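UDP-N-acetylenolpyruvoylglucosamine reductase (Listeria monocytogenes, PDB 3TX1) catalyses the NADPH-dependent reduction of UDP-N-acetylenolpyruvoylglucosamine to UDP-N-acetylmuramate in peptidoglycan biosynthesis, using FAD as cofactor. Local coordinates at residues S166-A171 against F210-E215; G243-R248 against T313-I318; G269-S274 against T290-L295. All coordinates share one frame; numbering follows the deposited sequence.

Contact 1 (S166-A171 against F210-E215); sequences SDVLEA and FSLALE
Val168 packs against Leu212 at the apolar centre, its CB lying 4.1 Å from Leu212 CD2, with the two side chains crossing at a slant. The CD2 branch of Leu212 extends back to the valine although its CB does not point there. A second apolar pair forms further along, where Leu169 CD1 approaches Phe210 CE2 to 4.2 Å. Leu169 and Phe210 are the closest backbone neighbours, with CA atoms 4.7 Å apart, yet their side chains diverge, and it is the end of the leucine that comes back to the ring. Leu154 and Ile150 of helix 150-156 extend this apolar region, touching Leu169 and Phe210 respectively.

Outward from these side chains, Val168 O serves several neighbours at once. It accepts a hydrogen bond from Ser211 N at 3.0 Å with an N-H...O angle of 143°, receives a CA-H...O contact from Phe210 CA at 3.1 Å, and lies at the edge of the phenylalanine ring, in its plane. At the polar edge, Ser211 OG donates to Glu170 OE1 over 2.6 Å. The bend of the glutamate chain at chi2 (65°) folds it back so that its CB, CG and OE1 all lie near Ser211 OG. The hydroxyl meets the carboxylate from above its plane, 54° out of it. Arg186 NE makes a long, weak ion pair with the same OE1.

The Leu169-Phe210 pair is non-hydrogen-bonded and antiparallel; next to it, Glu170 and Ala171 both face Thr209. That arrangement is a classic beta bulge, joining strands 169-175 and 204-214 in the antiparallel sheet of the FAD-binding PCMH-type region.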
loop_
_atom_site.group_PDB
_atom_site.type_symbol
_atom_site.label_atom_id
_atom_site.label_comp_id
_atom_site.label_asym_id
_atom_site.label_seq_id
_atom_site.Cartn_x
_atom_site.Cartn_y
_atom_site.Cartn_z
ATOM N N SER A 166 -13.900 2.669 -1.813
ATOM C CA SER A 166 -15.131 2.901 -1.055
ATOM C C SER A 166 -16.307 2.945 -1.991
ATOM O O SER A 166 -17.402 2.578 -1.599
ATOM C CB SER A 166 -15.066 4.159 -0.185
ATOM O OG SER A 166 -14.925 5.333 -0.969
ATOM N N ASP A 167 -16.097 3.387 -3.228
ATOM C CA ASP A 167 -17.187 3.337 -4.221
ATOM C C ASP A 167 -17.755 1.930 -4.328
ATOM O O ASP A 167 -18.954 1.781 -4.516
ATOM C CB ASP A 167 -16.742 3.758 -5.626
ATOM C CG ASP A 167 -16.401 5.229 -5.722
ATOM O OD1 ASP A 167 -16.975 6.013 -4.933
ATOM O OD2 ASP A 167 -15.588 5.599 -6.606
ATOM N N VAL A 168 -16.922 0.899 -4.210
ATOM C CA VAL A 168 -17.450 -0.446 -4.376
ATOM C C VAL A 168 -17.187 -1.446 -3.276
ATOM O O VAL A 168 -17.437 -2.655 -3.471
ATOM C CB VAL A 168 -17.048 -1.092 -5.713
ATOM C CG1 VAL A 168 -17.872 -0.519 -6.838
ATOM C CG2 VAL A 168 -15.546 -0.984 -5.949
ATOM N N LEU A 169 -16.742 -0.981 -2.130
ATOM C CA LEU A 169 -16.484 -1.884 -1.034
ATOM C C LEU A 169 -17.779 -2.354 -0.452
ATOM O O LEU A 169 -18.508 -1.555 0.060
ATOM C CB LEU A 169 -15.717 -1.162 0.035
ATOM C CG LEU A 169 -14.915 -2.007 1.003
ATOM C CD1 LEU A 169 -14.559 -3.354 0.447
ATOM C CD2 LEU A 169 -13.684 -1.201 1.289
ATOM N N GLU A 170 -18.054 -3.648 -0.514
ATOM C CA GLU A 170 -19.291 -4.150 0.034
ATOM C C GLU A 170 -19.087 -4.545 1.508
ATOM O O GLU A 170 -19.749 -4.026 2.421
ATOM C CB GLU A 170 -19.733 -5.395 -0.719
ATOM C CG GLU A 170 -20.900 -6.135 -0.086
ATOM C CD GLU A 170 -22.191 -5.342 -0.075
ATOM O OE1 GLU A 170 -22.275 -4.301 -0.774
ATOM O OE2 GLU A 170 -23.113 -5.763 0.663
ATOM N N ALA A 171 -18.164 -5.481 1.719
ATOM C CA ALA A 171 -17.894 -6.053 3.019
ATOM C C ALA A 171 -16.410 -6.388 3.153
ATOM O O ALA A 171 -15.694 -6.543 2.161
ATOM C CB ALA A 171 -18.728 -7.314 3.186
ATOM N N PHE A 210 -16.301 -6.825 -2.950
ATOM C CA PHE A 210 -16.710 -5.686 -3.775
ATOM C C PHE A 210 -18.035 -5.953 -4.520
ATOM O O PHE A 210 -18.189 -7.003 -5.165
ATOM C CB PHE A 210 -15.623 -5.382 -4.776
ATOM C CG PHE A 210 -14.242 -5.340 -4.195
ATOM C CD1 PHE A 210 -13.387 -6.427 -4.344
ATOM C CD2 PHE A 210 -13.767 -4.189 -3.564
ATOM C CE1 PHE A 210 -12.094 -6.388 -3.850
ATOM C CE2 PHE A 210 -12.478 -4.137 -3.066
ATOM C CZ PHE A 210 -11.645 -5.240 -3.211
ATOM N N SER A 211 -18.990 -5.024 -4.394
ATOM C CA SER A 211 -20.304 -5.086 -5.073
ATOM C C SER A 211 -20.211 -4.555 -6.510
ATOM O O SER A 211 -20.333 -3.349 -6.736
ATOM C CB SER A 211 -21.316 -4.223 -4.333
ATOM O OG SER A 211 -21.941 -4.921 -3.289
ATOM N N LEU A 212 -20.034 -5.401 -7.500
ATOM C CA LEU A 212 -19.924 -4.873 -8.838
ATOM C C LEU A 212 -21.205 -5.005 -9.649
ATOM O O LEU A 212 -22.186 -5.534 -9.195
ATOM C CB LEU A 212 -18.751 -5.508 -9.569
ATOM C CG LEU A 212 -17.408 -5.594 -8.856
ATOM C CD1 LEU A 212 -16.333 -6.163 -9.748
ATOM C CD2 LEU A 212 -16.980 -4.304 -8.202
ATOM N N ALA A 213 -21.196 -4.505 -10.854
ATOM C CA ALA A 213 -22.353 -4.654 -11.721
ATOM C C ALA A 213 -21.988 -5.347 -13.053
ATOM O O ALA A 213 -20.872 -5.198 -13.565
ATOM C CB ALA A 213 -22.994 -3.299 -11.968
ATOM N N LEU A 214 -22.920 -6.125 -13.605
ATOM C CA LEU A 214 -22.692 -6.763 -14.913
ATOM C C LEU A 214 -22.748 -5.770 -16.084
ATOM O O LEU A 214 -23.639 -4.927 -16.165
ATOM C CB LEU A 214 -23.576 -7.996 -15.139
ATOM C CG LEU A 214 -23.011 -9.267 -14.488
ATOM C CD1 LEU A 214 -24.102 -10.317 -14.363
ATOM C CD2 LEU A 214 -21.781 -9.834 -15.202
ATOM N N GLU A 215 -21.751 -5.885 -16.958
ATOM C CA GLU A 215 -21.550 -5.018 -18.098
ATOM C C GLU A 215 -20.610 -5.692 -19.101
ATOM O O GLU A 215 -19.756 -6.509 -18.724
ATOM C CB GLU A 215 -21.018 -3.657 -17.628
ATOM C CG GLU A 215 -20.827 -2.619 -18.716
ATOM C CD GLU A 215 -20.344 -1.276 -18.187
ATOM O OE1 GLU A 215 -20.114 -1.146 -16.952
ATOM O OE2 GLU A 215 -20.187 -0.348 -19.019
#

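Contact 2 (G243-R248 against T313-I318); sequences GSVFKR and TEVKII. With FAD (flavin-adenine dinucleotide), chain B; SO4 (sulfate ion), chain E.
Phe246 and Thr313 meet where the two side chains cross at a slant: ring atom CE2 of Phe246 is 4.0 Å from the methyl CG2 of Thr313. One face of the ring carries Val245 CG1, 3.4 Å above the plane and offset toward the rim. Ile296, Val299 and Gln300 of helix 289-307 also touch this ring. The two backbones form a single bridge, Phe246 with Thr313 (CA-CA 4.2 Å), within the MurB C-terminal domain, which here brings together two predicted active-site residues, Ser244, the putative proton donor, and Glu314.

Glu314 is tied in through its backbone. Its N donates to Val245 O at 2.9 Å along a nearly straight line (164°), although the donor stands 32° off the carbonyl plane. Val315 directs its CB toward the other segment, and its CG1, lying between backbone N and carbonyl carbon (chi1 69°), comes to 3.7 Å from that same Val245 O. The Glu314 side chain lies alongside the chain of 243-248, its CB near Lys247 N and its CG near Ser244 O. The bend at chi2 then carries the carboxylate away to the region of Arg194, also a predicted active-site residue, and OE1 is hydrogen-bonded to a bound glycerol. Lys247 runs extended past Thr313, with its CE 3.3 Å from Thr313 O.

Both segments border the cofactor. Gly243 CA packs directly on the flavin, 3.4 Å from FAD C9. Lys316 belongs to the same pocket: its CG is 3.9 Å from ribose O3B of FAD, while its NZ donates to O2 of a sulfate ion that, like the glycerol, probably comes from the crystallisation liquor.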
loop_
_atom_site.group_PDB
_atom_site.type_symbol
_atom_site.label_atom_id
_atom_site.label_comp_id
_atom_site.label_asym_id
_atom_site.label_seq_id
_atom_site.Cartn_x
_atom_site.Cartn_y
_atom_site.Cartn_z
ATOM N N GLY A 243 4.262 5.860 -4.390
ATOM C CA GLY A 243 3.555 6.460 -5.534
ATOM C C GLY A 243 3.851 7.919 -5.675
ATOM O O GLY A 243 4.996 8.361 -5.683
ATOM N N SER A 244 2.773 8.662 -5.762
ATOM C CA SER A 244 2.869 10.066 -5.710
ATOM C C SER A 244 3.300 10.219 -4.246
ATOM O O SER A 244 2.633 9.733 -3.353
ATOM C CB SER A 244 1.495 10.672 -5.970
ATOM O OG SER A 244 1.588 11.968 -6.538
ATOM N N VAL A 245 4.454 10.827 -4.024
ATOM C CA VAL A 245 5.004 11.036 -2.692
ATOM C C VAL A 245 4.196 12.001 -1.788
ATOM O O VAL A 245 4.174 11.830 -0.597
ATOM C CB VAL A 245 6.495 11.514 -2.803
ATOM C CG1 VAL A 245 7.005 12.074 -1.486
ATOM C CG2 VAL A 245 7.419 10.392 -3.248
ATOM N N PHE A 246 3.528 13.004 -2.346
ATOM C CA PHE A 246 2.852 14.020 -1.522
ATOM C C PHE A 246 1.348 14.164 -1.731
ATOM O O PHE A 246 0.858 13.955 -2.813
ATOM C CB PHE A 246 3.487 15.405 -1.792
ATOM C CG PHE A 246 4.937 15.503 -1.402
ATOM C CD1 PHE A 246 5.934 15.339 -2.340
ATOM C CD2 PHE A 246 5.302 15.745 -0.079
ATOM C CE1 PHE A 246 7.262 15.421 -1.968
ATOM C CE2 PHE A 246 6.629 15.824 0.313
ATOM C CZ PHE A 246 7.614 15.667 -0.636
ATOM N N LYS A 247 0.620 14.587 -0.707
ATOM C CA LYS A 247 -0.800 14.873 -0.888
ATOM C C LYS A 247 -0.881 16.113 -1.774
ATOM O O LYS A 247 0.095 16.828 -1.945
ATOM C CB LYS A 247 -1.475 15.150 0.460
ATOM C CG LYS A 247 -1.163 14.103 1.513
ATOM C CD LYS A 247 -1.866 14.351 2.841
ATOM C CE LYS A 247 -1.691 13.150 3.771
ATOM N NZ LYS A 247 -2.632 13.173 4.928
ATOM N N ARG A 248 -2.035 16.396 -2.343
ATOM C CA ARG A 248 -2.112 17.575 -3.192
ATOM C C ARG A 248 -2.434 18.820 -2.331
ATOM O O ARG A 248 -3.471 18.876 -1.660
ATOM C CB ARG A 248 -3.104 17.356 -4.341
ATOM C CG ARG A 248 -3.083 18.426 -5.426
ATOM C CD ARG A 248 -4.317 18.347 -6.331
ATOM N NE ARG A 248 -4.262 17.455 -7.517
ATOM C CZ ARG A 248 -4.246 16.114 -7.517
ATOM N NH1 ARG A 248 -4.173 15.423 -6.381
ATOM N NH2 ARG A 248 -4.246 15.453 -8.676
ATOM N N THR A 313 3.496 14.554 3.155
ATOM C CA THR A 313 3.636 13.263 2.516
ATOM C C THR A 313 2.306 12.488 2.455
ATOM O O THR A 313 1.482 12.559 3.369
ATOM C CB THR A 313 4.686 12.400 3.231
ATOM O OG1 THR A 313 4.359 12.335 4.612
ATOM C CG2 THR A 313 6.060 12.986 3.116
ATOM N N GLU A 314 2.075 11.807 1.348
ATOM C CA GLU A 314 0.954 10.908 1.223
ATOM C C GLU A 314 1.500 9.560 1.684
ATOM O O GLU A 314 0.933 8.933 2.567
ATOM C CB GLU A 314 0.414 10.901 -0.221
ATOM C CG GLU A 314 -0.222 9.606 -0.761
ATOM C CD GLU A 314 -1.570 9.206 -0.150
ATOM O OE1 GLU A 314 -2.375 8.515 -0.840
ATOM O OE2 GLU A 314 -1.844 9.557 1.015
ATOM N N VAL A 315 2.631 9.151 1.123
ATOM C CA VAL A 315 3.315 7.918 1.486
ATOM C C VAL A 315 3.586 7.802 3.016
ATOM O O VAL A 315 3.938 8.802 3.675
ATOM C CB VAL A 315 4.643 7.872 0.717
ATOM C CG1 VAL A 315 5.610 8.936 1.249
ATOM C CG2 VAL A 315 5.286 6.508 0.827
ATOM N N LYS A 316 3.432 6.599 3.581
ATOM C CA LYS A 316 3.627 6.380 5.041
ATOM C C LYS A 316 5.085 6.260 5.362
ATOM O O LYS A 316 5.830 5.628 4.598
ATOM C CB LYS A 316 2.998 5.067 5.547
ATOM C CG LYS A 316 1.531 4.857 5.275
ATOM C CD LYS A 316 0.687 5.878 5.998
ATOM C CE LYS A 316 -0.765 5.679 5.571
ATOM N NZ LYS A 316 -1.684 6.671 6.206
ATOM N N ILE A 317 5.450 6.781 6.531
ATOM C CA ILE A 317 6.810 6.773 7.040
ATOM C C ILE A 317 6.867 5.968 8.326
ATOM O O ILE A 317 6.187 6.328 9.290
ATOM C CB ILE A 317 7.291 8.220 7.334
ATOM C CG1 ILE A 317 7.767 8.908 6.047
ATOM C CG2 ILE A 317 8.422 8.247 8.361
ATOM C CD1 ILE A 317 6.665 9.429 5.161
ATOM N N ILE A 318 7.674 4.900 8.365
ATOM C CA ILE A 318 7.751 4.037 9.566
ATOM C C ILE A 318 9.138 3.436 9.833
ATOM O O ILE A 318 9.944 3.278 8.902
ATOM C CB ILE A 318 6.737 2.873 9.528
ATOM C CG1 ILE A 318 7.041 1.966 8.335
ATOM C CG2 ILE A 318 5.297 3.380 9.533
ATOM C CD1 ILE A 318 6.322 0.645 8.360
HETATM P PA FAD B . 1.702 -0.859 1.970
HETATM O O1A FAD B . 2.374 -2.157 2.267
HETATM O O2A FAD B . 2.466 0.228 1.271
HETATM O O5B FAD B . 1.219 -0.193 3.341
HETATM C C5B FAD B . 0.153 0.729 3.139
HETATM C C4B FAD B . -0.617 0.999 4.414
HETATM O O4B FAD B . -1.673 0.063 4.564
HETATM C C3B FAD B . 0.175 0.933 5.701
HETATM O O3B FAD B . -0.517 1.787 6.646
HETATM C C2B FAD B . -0.033 -0.530 6.090
HETATM O O2B FAD B . 0.182 -0.904 7.465
HETATM C C1B FAD B . -1.488 -0.687 5.758
HETATM N N9A FAD B . -1.774 -2.066 5.402
HETATM C C8A FAD B . -1.190 -2.811 4.452
HETATM N N7A FAD B . -1.823 -4.016 4.386
HETATM C C5A FAD B . -2.832 -4.049 5.285
HETATM C C6A FAD B . -3.862 -5.002 5.776
HETATM N N6A FAD B . -4.005 -6.265 5.286
HETATM N N1A FAD B . -4.688 -4.568 6.751
HETATM C C2A FAD B . -4.610 -3.349 7.270
HETATM N N3A FAD B . -3.693 -2.448 6.914
HETATM C C4A FAD B . -2.792 -2.736 5.949
HETATM N N1 FAD B . -2.559 4.676 -4.674
HETATM C C2 FAD B . -3.746 5.112 -5.160
HETATM O O2 FAD B . -4.710 5.243 -4.387
HETATM N N3 FAD B . -3.975 5.388 -6.451
HETATM C C4 FAD B . -3.046 5.295 -7.391
HETATM O O4 FAD B . -3.286 5.598 -8.583
HETATM C C4X FAD B . -1.727 4.828 -6.940
HETATM N N5 FAD B . -0.737 4.697 -7.819
HETATM C C5X FAD B . 0.485 4.278 -7.459
HETATM C C6 FAD B . 1.455 4.151 -8.441
HETATM C C7 FAD B . 2.709 3.699 -8.122
HETATM C C7M FAD B . 3.758 3.582 -9.196
HETATM C C8 FAD B . 2.969 3.345 -6.709
HETATM C C8M FAD B . 4.305 2.858 -6.279
HETATM C C9 FAD B . 2.008 3.469 -5.742
HETATM C C9A FAD B . 0.757 3.934 -6.067
HETATM N N10 FAD B . -0.265 4.053 -5.094
HETATM C C10 FAD B . -1.528 4.509 -5.513
HETATM C "C1'" FAD B . 0.011 3.738 -3.680
HETATM C "C2'" FAD B . -0.286 2.291 -3.358
HETATM O "O2'" FAD B . -0.356 1.524 -4.557
HETATM C "C3'" FAD B . -1.621 2.146 -2.653
HETATM O "O3'" FAD B . -1.576 3.008 -1.522
HETATM C "C4'" FAD B . -1.818 0.699 -2.210
HETATM O "O4'" FAD B . -3.207 0.394 -2.019
HETATM C "C5'" FAD B . -0.993 0.339 -0.988
HETATM O "O5'" FAD B . -0.831 -1.060 -1.001
HETATM P P FAD B . 0.257 -1.839 -0.161
HETATM O O1P FAD B . -0.277 -3.220 -0.043
HETATM O O2P FAD B . 1.534 -1.581 -0.886
HETATM O O3P FAD B . 0.319 -1.104 1.220
HETATM S S SO4 E . -2.643 5.001 9.461
HETATM O O1 SO4 E . -3.682 4.146 10.091
HETATM O O2 SO4 E . -3.217 5.678 8.272
HETATM O O3 SO4 E . -2.162 5.999 10.446
HETATM O O4 SO4 E . -1.480 4.182 9.042
#

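Contact 3 (G269-S274 against T290-L295); sequences GGAQVS and TDYMNL
Leu295 and Val273 cross at a slant, the leucine's CD2 standing 3.9 Å from Val273 CG2. The CB of Leu295 already faces the strand, and with chi1 at -170° the chain carries on so that CD2 reaches the strand backbone, near Ala271 O and Val273 N. Ala271 directs its methyl toward the helix. That CB is met by Leu295 CD2 and by Asp291 CB, the latter at 3.8 Å, one helical turn before the leucine. Asp291 and Leu295 are themselves joined within the helix, Leu295 N donating to Asp291 O. Ala271 CB also approaches Tyr292 CD1 to 4.4 Å.

The arrangement is that of a helix laid on a sheet: helix 290-295 passes strand 271-273 at 8.3 Å between axes, with their chain directions 29° apart. The strand is the middle one of a three-stranded antiparallel sheet in the C-terminal domain. Ala271 meets the helix with its CB and Val273 reaches it through CG2, whereas Gln272 points away from it and has Gly265 O as the polar partner of its NE2.

The Asp291 carboxylate lies against the turn at Gly269 and Gly270. The stronger partner of its OD2 is Thr288 N, just before helix 289-307; from Gly270 N the same oxygen receives a weak hydrogen bond at 3.3 Å, weak in length though its angle is 178°. OD1 lies close to Gly269 CA, at 3.5 Å, where the backbone takes a positive phi that by itself favours glycine. Tyr292 OH, beyond the ring, is hydrogen-bonded to Ile281 O of the neighbouring strand 281-283.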
loop_
_atom_site.group_PDB
_atom_site.type_symbol
_atom_site.label_atom_id
_atom_site.label_comp_id
_atom_site.label_asym_id
_atom_site.label_seq_id
_atom_site.Cartn_x
_atom_site.Cartn_y
_atom_site.Cartn_z
ATOM N N GLY A 269 21.930 10.133 -3.415
ATOM C CA GLY A 269 22.257 8.706 -3.392
ATOM C C GLY A 269 21.671 7.994 -4.592
ATOM O O GLY A 269 21.964 8.337 -5.717
ATOM N N GLY A 270 20.821 7.001 -4.372
ATOM C CA GLY A 270 20.177 6.303 -5.496
ATOM C C GLY A 270 18.719 6.715 -5.728
ATOM O O GLY A 270 17.968 6.022 -6.416
ATOM N N ALA A 271 18.326 7.850 -5.162
ATOM C CA ALA A 271 16.970 8.328 -5.255
ATOM C C ALA A 271 16.905 9.545 -6.168
ATOM O O ALA A 271 17.807 10.380 -6.173
ATOM C CB ALA A 271 16.453 8.668 -3.869
ATOM N N GLN A 272 15.828 9.658 -6.939
ATOM C CA GLN A 272 15.677 10.786 -7.863
ATOM C C GLN A 272 14.258 11.298 -7.961
ATOM O O GLN A 272 13.324 10.519 -7.973
ATOM C CB GLN A 272 16.148 10.388 -9.252
ATOM C CG GLN A 272 16.162 11.551 -10.239
ATOM C CD GLN A 272 16.558 11.120 -11.628
ATOM O OE1 GLN A 272 16.173 10.036 -12.078
ATOM N NE2 GLN A 272 17.298 11.973 -12.338
ATOM N N VAL A 273 14.094 12.604 -7.970
ATOM C CA VAL A 273 12.785 13.161 -8.217
ATOM C C VAL A 273 12.575 12.846 -9.683
ATOM O O VAL A 273 13.337 13.338 -10.527
ATOM C CB VAL A 273 12.770 14.680 -8.004
ATOM C CG1 VAL A 273 11.444 15.254 -8.433
ATOM C CG2 VAL A 273 13.071 14.995 -6.550
ATOM N N SER A 274 11.592 12.002 -9.981
ATOM C CA SER A 274 11.409 11.457 -11.332
ATOM C C SER A 274 11.467 12.448 -12.473
ATOM O O SER A 274 10.796 13.463 -12.448
ATOM C CB SER A 274 10.081 10.704 -11.415
ATOM O OG SER A 274 9.698 10.532 -12.754
ATOM N N THR A 290 17.222 6.071 3.728
ATOM C CA THR A 290 17.857 7.323 4.079
ATOM C C THR A 290 17.769 8.248 2.870
ATOM O O THR A 290 17.315 9.400 3.000
ATOM C CB THR A 290 19.315 7.158 4.512
ATOM O OG1 THR A 290 19.394 6.128 5.483
ATOM C CG2 THR A 290 19.836 8.436 5.134
ATOM N N ASP A 291 18.154 7.736 1.695
ATOM C CA ASP A 291 18.086 8.538 0.459
ATOM C C ASP A 291 16.704 9.084 0.249
ATOM O O ASP A 291 16.554 10.262 -0.061
ATOM C CB ASP A 291 18.456 7.746 -0.779
ATOM C CG ASP A 291 19.888 7.295 -0.786
ATOM O OD1 ASP A 291 20.782 8.046 -0.309
ATOM O OD2 ASP A 291 20.102 6.169 -1.278
ATOM N N TYR A 292 15.686 8.239 0.393
ATOM C CA TYR A 292 14.305 8.733 0.242
ATOM C C TYR A 292 13.954 9.863 1.212
ATOM O O TYR A 292 13.503 10.921 0.759
ATOM C CB TYR A 292 13.282 7.609 0.320
ATOM C CG TYR A 292 12.979 6.965 -1.025
ATOM C CD1 TYR A 292 13.837 6.006 -1.592
ATOM C CD2 TYR A 292 11.815 7.307 -1.738
ATOM C CE1 TYR A 292 13.558 5.415 -2.823
ATOM C CE2 TYR A 292 11.539 6.725 -2.973
ATOM C CZ TYR A 292 12.418 5.770 -3.509
ATOM O OH TYR A 292 12.116 5.180 -4.747
ATOM N N MET A 293 14.213 9.652 2.517
ATOM C CA MET A 293 13.898 10.623 3.569
ATOM C C MET A 293 14.642 11.905 3.317
ATOM O O MET A 293 14.157 12.993 3.636
ATOM C CB MET A 293 14.293 10.126 4.980
ATOM C CG MET A 293 13.585 8.905 5.585
ATOM S SD MET A 293 11.781 8.766 5.288
ATOM C CE MET A 293 11.079 10.367 5.722
ATOM N N ASN A 294 15.857 11.774 2.797
ATOM C CA ASN A 294 16.669 12.925 2.542
ATOM C C ASN A 294 16.156 13.702 1.339
ATOM O O ASN A 294 16.054 14.923 1.363
ATOM C CB ASN A 294 18.146 12.517 2.422
ATOM C CG ASN A 294 18.860 12.410 3.795
ATOM O OD1 ASN A 294 19.789 11.622 3.973
ATOM N ND2 ASN A 294 18.416 13.216 4.772
ATOM N N LEU A 295 15.769 13.010 0.287
ATOM C CA LEU A 295 15.233 13.721 -0.847
ATOM C C LEU A 295 13.846 14.305 -0.512
ATOM O O LEU A 295 13.548 15.465 -0.846
ATOM C CB LEU A 295 15.212 12.826 -2.080
ATOM C CG LEU A 295 14.889 13.458 -3.416
ATOM C CD1 LEU A 295 15.605 14.800 -3.524
ATOM C CD2 LEU A 295 15.300 12.487 -4.522
#

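From the N terminus, contact 1 comes first: it closes the stretch between residues 171 and 210 within the FAD-binding region, pairing strand 169-175 with strand 204-214. It ends before contact 2 opens, so the two stand in series, with nearest atoms about 13 Å apart. Contact 2 joins residues 243-248 to 313-318, spanning a long excursion in the C-terminal domain, and contact 3 falls entirely within that excursion, binding strand 271-273 to helix 289-307. These two touch directly, Ile317 CG1 lying 3.6 Å from Met293 CE. Contacts 1 and 3 sit on opposite sides of the chain's centre, with centres about 38 Å apart.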